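Local coordinates for SusD superfamily protein (Bacteroides fragilis, PDB 3L22) that probably binds sugar chains at the outer membrane as a member of the SusD family, and carries zinc ions in the crystal, at residues A184-V189 and H197-A202; S177-I182 and A201-L206. One frame throughout, in Å; residues are numbered along the deposited sequence.

Contact 1 (A184-V189 and H197-A202); sequences ALDTEV and HATQAA. With ZN (zinc ion), chain E; ZN (zinc ion), chain B.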
loop_
_atom_site.group_PDB
_atom_site.type_symbol
_atom_site.label_atom_id
_atom_site.label_comp_id
_atom_site.label_asym_id
_atom_site.label_seq_id
_atom_site.Cartn_x
_atom_site.Cartn_y
_atom_site.Cartn_z
ATOM N N ALA A 184 -1.252 16.845 -15.968
ATOM C CA ALA A 184 -2.388 16.464 -16.792
ATOM C C ALA A 184 -3.294 15.496 -16.045
ATOM O O ALA A 184 -4.374 15.189 -16.548
ATOM C CB ALA A 184 -1.946 15.873 -18.109
ATOM N N LEU A 185 -2.884 15.019 -14.864
ATOM C CA LEU A 185 -3.757 14.146 -14.114
ATOM C C LEU A 185 -4.996 14.877 -13.602
ATOM O O LEU A 185 -4.971 16.058 -13.324
ATOM C CB LEU A 185 -3.035 13.454 -12.968
ATOM C CG LEU A 185 -1.954 12.449 -13.353
ATOM C CD1 LEU A 185 -1.247 12.020 -12.032
ATOM C CD2 LEU A 185 -2.491 11.221 -14.170
ATOM N N ASP A 186 -6.078 14.120 -13.467
ATOM C CA ASP A 186 -7.367 14.626 -12.941
ATOM C C ASP A 186 -7.260 15.026 -11.454
ATOM O O ASP A 186 -6.297 14.658 -10.771
ATOM C CB ASP A 186 -8.403 13.508 -13.098
ATOM C CG ASP A 186 -9.820 13.957 -12.812
ATOM O OD1 ASP A 186 -10.162 15.048 -13.303
ATOM O OD2 ASP A 186 -10.556 13.213 -12.086
ATOM N N THR A 187 -8.226 15.807 -10.980
ATOM C CA THR A 187 -8.267 16.310 -9.623
ATOM C C THR A 187 -9.608 16.145 -8.913
ATOM O O THR A 187 -9.843 16.838 -7.949
ATOM C CB THR A 187 -7.909 17.817 -9.593
ATOM O OG1 THR A 187 -8.875 18.509 -10.369
ATOM C CG2 THR A 187 -6.498 18.098 -10.196
ATOM N N GLU A 188 -10.474 15.245 -9.362
ATOM C CA GLU A 188 -11.832 15.146 -8.837
ATOM C C GLU A 188 -11.812 14.463 -7.453
ATOM O O GLU A 188 -11.021 13.591 -7.229
ATOM C CB GLU A 188 -12.717 14.322 -9.774
ATOM C CG GLU A 188 -12.986 14.979 -11.101
ATOM C CD GLU A 188 -13.691 14.056 -12.065
ATOM O OE1 GLU A 188 -14.462 13.163 -11.651
ATOM O OE2 GLU A 188 -13.519 14.260 -13.271
ATOM N N VAL A 189 -12.673 14.911 -6.558
ATOM C CA VAL A 189 -12.838 14.400 -5.218
ATOM C C VAL A 189 -14.233 13.804 -5.178
ATOM O O VAL A 189 -15.135 14.364 -5.744
ATOM C CB VAL A 189 -12.764 15.528 -4.165
ATOM C CG1 VAL A 189 -13.223 15.020 -2.759
ATOM C CG2 VAL A 189 -11.334 16.119 -4.108
ATOM N N HIS A 197 -9.230 6.193 -10.821
ATOM C CA HIS A 197 -8.072 6.566 -11.656
ATOM C C HIS A 197 -7.143 7.392 -10.801
ATOM O O HIS A 197 -7.595 8.039 -9.851
ATOM C CB HIS A 197 -8.479 7.411 -12.886
ATOM C CG HIS A 197 -9.171 6.642 -13.964
ATOM N ND1 HIS A 197 -9.293 7.111 -15.255
ATOM C CD2 HIS A 197 -9.786 5.436 -13.946
ATOM C CE1 HIS A 197 -9.937 6.225 -15.991
ATOM N NE2 HIS A 197 -10.251 5.196 -15.220
ATOM N N ALA A 198 -5.856 7.379 -11.146
ATOM C CA ALA A 198 -4.861 8.215 -10.504
ATOM C C ALA A 198 -5.104 9.702 -10.736
ATOM O O ALA A 198 -5.179 10.167 -11.882
ATOM C CB ALA A 198 -3.426 7.852 -10.987
ATOM N N THR A 199 -5.253 10.425 -9.636
ATOM C CA THR A 199 -5.325 11.871 -9.620
ATOM C C THR A 199 -3.965 12.456 -9.254
ATOM O O THR A 199 -3.051 11.725 -8.856
ATOM C CB THR A 199 -6.335 12.331 -8.574
ATOM O OG1 THR A 199 -6.026 11.721 -7.299
ATOM C CG2 THR A 199 -7.778 12.007 -9.030
ATOM N N GLN A 200 -3.842 13.774 -9.358
ATOM C CA GLN A 200 -2.677 14.455 -8.845
ATOM C C GLN A 200 -2.483 14.129 -7.370
ATOM O O GLN A 200 -1.355 13.831 -6.943
ATOM C CB GLN A 200 -2.789 15.967 -9.067
ATOM C CG GLN A 200 -2.776 16.303 -10.560
ATOM C CD GLN A 200 -2.691 17.777 -10.838
ATOM O OE1 GLN A 200 -2.088 18.523 -10.048
ATOM N NE2 GLN A 200 -3.321 18.223 -11.941
ATOM N N ALA A 201 -3.570 14.126 -6.590
ATOM C CA ALA A 201 -3.495 13.715 -5.159
ATOM C C ALA A 201 -2.927 12.316 -4.950
ATOM O O ALA A 201 -2.118 12.109 -4.052
ATOM C CB ALA A 201 -4.879 13.813 -4.497
ATOM N N ALA A 202 -3.345 11.352 -5.760
ATOM C CA ALA A 202 -2.802 10.000 -5.663
ATOM C C ALA A 202 -1.279 9.943 -5.952
ATOM O O ALA A 202 -0.515 9.271 -5.252
ATOM C CB ALA A 202 -3.552 9.069 -6.629
HETATM ZN ZN ZN E . -12.001 15.493 -13.979
HETATM ZN ZN ZN B . -8.404 8.731 -16.008
HETATM O O HOH W 1 -6.034 11.393 -14.079
HETATM O O HOH W 2 -5.808 15.598 -7.438
HETATM O O HOH W 3 -9.221 10.236 -15.079
HETATM O O HOH W 4 -8.758 8.968 -18.221
#
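Gln200 grips the loop 184-189 through two donors. Its backbone N, in the first turn of helix 200-213, bonds to Asp186 O at 3.0 Å, nearly along the C=O axis. Its amide NE2 reaches Leu185 O at 3.1 Å with an N-H...O angle of 165°; the acceptor lies in the amide plane, while the donor is tilted 24° from the carbonyl plane. The extended side chain of Gln200 runs beside Thr187, whose CG2 lies 3.6 Å from NE2. Water 1 joins the backbones further on, accepting from Asp186 N and donating to Ala198 O. Thr199 carries the N-cap: OG1 stands between the backbone N and the carbonyl carbon (chi1 53°) and accepts from Ala202 N at 3.1 Å, while its CB and CG2 pack on Asp186 O, CB nearer at 3.2 Å. Asp186 OD1 and Glu188 OE2 bind one zinc ion, and Glu188 OE1 hydrogen-bonds to Thr191 OG1. His197 ND1 binds a second zinc at 2.0 Å, completed by waters 3 and 4 and Glu119, and its NE2 hydrogen-bonds to Asn26 OD1. The contact joins N-capped helix 200-213 to the loop before helix 192-196, beside a dicarboxylate and a histidine-carboxylate zinc site.

Contact 2 (S177-I182 and A201-L206); sequences SDLENI and AAANML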
loop_
_atom_site.group_PDB
_atom_site.type_symbol
_atom_site.label_atom_id
_atom_site.label_comp_id
_atom_site.label_asym_id
_atom_site.label_seq_id
_atom_site.Cartn_x
_atom_site.Cartn_y
_atom_site.Cartn_z
ATOM N N SER A 177 10.811 9.602 -11.074
ATOM C CA SER A 177 10.700 9.980 -12.485
ATOM C C SER A 177 9.303 9.726 -13.087
ATOM O O SER A 177 8.779 10.560 -13.812
ATOM C CB SER A 177 11.732 9.254 -13.333
ATOM O OG SER A 177 13.017 9.659 -12.984
ATOM N N ASP A 178 8.704 8.593 -12.750
ATOM C CA ASP A 178 7.358 8.282 -13.231
ATOM C C ASP A 178 6.298 9.197 -12.610
ATOM O O ASP A 178 5.176 9.246 -13.101
ATOM C CB ASP A 178 7.011 6.804 -12.974
ATOM C CG ASP A 178 7.542 5.855 -14.053
ATOM O OD1 ASP A 178 8.008 6.263 -15.147
ATOM O OD2 ASP A 178 7.469 4.633 -13.828
ATOM N N LEU A 179 6.635 9.892 -11.526
ATOM C CA LEU A 179 5.712 10.801 -10.862
ATOM C C LEU A 179 6.122 12.268 -11.058
ATOM O O LEU A 179 5.583 13.172 -10.396
ATOM C CB LEU A 179 5.662 10.463 -9.374
ATOM C CG LEU A 179 5.171 9.048 -9.030
ATOM C CD1 LEU A 179 5.321 8.859 -7.526
ATOM C CD2 LEU A 179 3.716 8.824 -9.460
ATOM N N GLU A 180 7.058 12.525 -11.953
ATOM C CA GLU A 180 7.606 13.888 -12.034
ATOM C C GLU A 180 6.732 14.873 -12.762
ATOM O O GLU A 180 6.810 16.058 -12.464
ATOM C CB GLU A 180 8.990 13.918 -12.656
ATOM C CG GLU A 180 9.041 13.716 -14.153
ATOM C CD GLU A 180 10.499 13.474 -14.666
ATOM O OE1 GLU A 180 11.465 13.492 -13.859
ATOM O OE2 GLU A 180 10.651 13.283 -15.882
ATOM N N ASN A 181 5.984 14.401 -13.750
ATOM C CA ASN A 181 5.027 15.262 -14.430
ATOM C C ASN A 181 3.616 14.738 -14.195
ATOM O O ASN A 181 3.248 13.683 -14.649
ATOM C CB ASN A 181 5.314 15.407 -15.916
ATOM C CG ASN A 181 4.570 16.615 -16.523
ATOM O OD1 ASN A 181 3.714 17.234 -15.869
ATOM N ND2 ASN A 181 4.910 16.950 -17.744
ATOM N N ILE A 182 2.853 15.506 -13.428
ATOM C CA ILE A 182 1.512 15.117 -13.025
ATOM C C ILE A 182 0.445 16.126 -13.374
ATOM O O ILE A 182 -0.716 15.944 -13.019
ATOM C CB ILE A 182 1.451 14.760 -11.510
ATOM C CG1 ILE A 182 1.823 15.939 -10.613
ATOM C CG2 ILE A 182 2.305 13.536 -11.206
ATOM C CD1 ILE A 182 1.563 15.613 -9.182
ATOM N N ALA A 201 -3.570 14.126 -6.590
ATOM C CA ALA A 201 -3.495 13.715 -5.159
ATOM C C ALA A 201 -2.927 12.316 -4.950
ATOM O O ALA A 201 -2.118 12.109 -4.052
ATOM C CB ALA A 201 -4.879 13.813 -4.497
ATOM N N ALA A 202 -3.345 11.352 -5.760
ATOM C CA ALA A 202 -2.802 10.000 -5.663
ATOM C C ALA A 202 -1.279 9.943 -5.952
ATOM O O ALA A 202 -0.515 9.271 -5.252
ATOM C CB ALA A 202 -3.552 9.069 -6.629
ATOM N N ALA A 203 -0.868 10.620 -7.015
ATOM C CA ALA A 203 0.522 10.686 -7.397
ATOM C C ALA A 203 1.358 11.325 -6.265
ATOM O O ALA A 203 2.452 10.864 -5.948
ATOM C CB ALA A 203 0.669 11.467 -8.697
ATOM N N ASN A 204 0.829 12.394 -5.683
ATOM C CA ASN A 204 1.499 13.082 -4.585
ATOM C C ASN A 204 1.562 12.263 -3.304
ATOM O O ASN A 204 2.550 12.335 -2.564
ATOM C CB ASN A 204 0.840 14.444 -4.339
ATOM C CG ASN A 204 1.265 15.497 -5.368
ATOM O OD1 ASN A 204 2.439 15.590 -5.680
ATOM N ND2 ASN A 204 0.313 16.318 -5.861
HETATM N N MSE A 205 0.538 11.448 -3.056
HETATM C CA MSE A 205 0.575 10.515 -1.923
HETATM C C MSE A 205 1.713 9.502 -2.117
HETATM O O MSE A 205 2.451 9.217 -1.176
HETATM C CB MSE A 205 -0.759 9.773 -1.755
HETATM C CG MSE A 205 -1.857 10.620 -1.167
HETATM SE SE MSE A 205 -1.411 11.212 0.644
HETATM C CE MSE A 205 -1.447 9.434 1.528
ATOM N N LEU A 206 1.858 8.967 -3.332
ATOM C CA LEU A 206 2.915 7.987 -3.585
ATOM C C LEU A 206 4.300 8.670 -3.453
ATOM O O LEU A 206 5.246 8.093 -2.912
ATOM C CB LEU A 206 2.767 7.325 -4.971
ATOM C CG LEU A 206 3.704 6.157 -5.297
ATOM C CD1 LEU A 206 3.763 5.125 -4.152
ATOM C CD2 LEU A 206 3.316 5.489 -6.631
#
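Leu179 turns its CG anti to its own carbonyl carbon (chi1 -61°), and Leu206 turns its CG anti to the backbone N (chi1 -173°); between them the two side chains cross at about a right angle. Leu179 CD1 comes against the flank of Leu206, 3.9 Å from CG and close also to CB and CD2, and the same methyl lies 3.8 Å from Ala203 O. The other branch, CD2, faces Ala203 CB at 4.1 Å. Ala203, one turn earlier on helix 200-213 than Leu206, is therefore touched by two residues of the loop: Ile182 CG2 also meets its CB, at 3.6 Å. With a methyl at this position, the CA atoms of Leu179 and Ala203 are 6.2 Å apart, consistent with a close approach of loop and helix. Ile182 sends CD1 on to the amide of Asn204, which it meets equally at OD1 and ND2, both 3.6 Å away, a purely van der Waals contact. No hydrogen bond links the two segments, but Leu179 O is taken by Lys207, just beyond them. Leu206 also touches Tyr129 of helix 113-131, while Asp178 forms a salt bridge with Arg124 of that helix. Apolar packing of a helix-end turn against the next long helix suits the alpha-helical, TPR-like part of the SusD fold.

Overall arrangement
Both contacts use helix 200-213, contact 1 at its capped N-terminal end and contact 2 at residues 203-206, its segment overlapping at Ala201 and Ala202. Their centres lie 9 Å apart and they touch, Leu185 CD1 meeting Ala203 CB at 3.9 Å, so that the connection after helix 168-178 is held to the same helix twice. Contact 2 is buried and mainly apolar, with leucine, isoleucine and alanine methyls doing the work. Contact 1 is only partly buried and more polar: backbone carbonyls, an amide and a water beside apolar packing of Leu185, with zinc sites alongside. The chemistry thus passes from a mainly apolar buried patch to a more polar, partly buried one beside the metals.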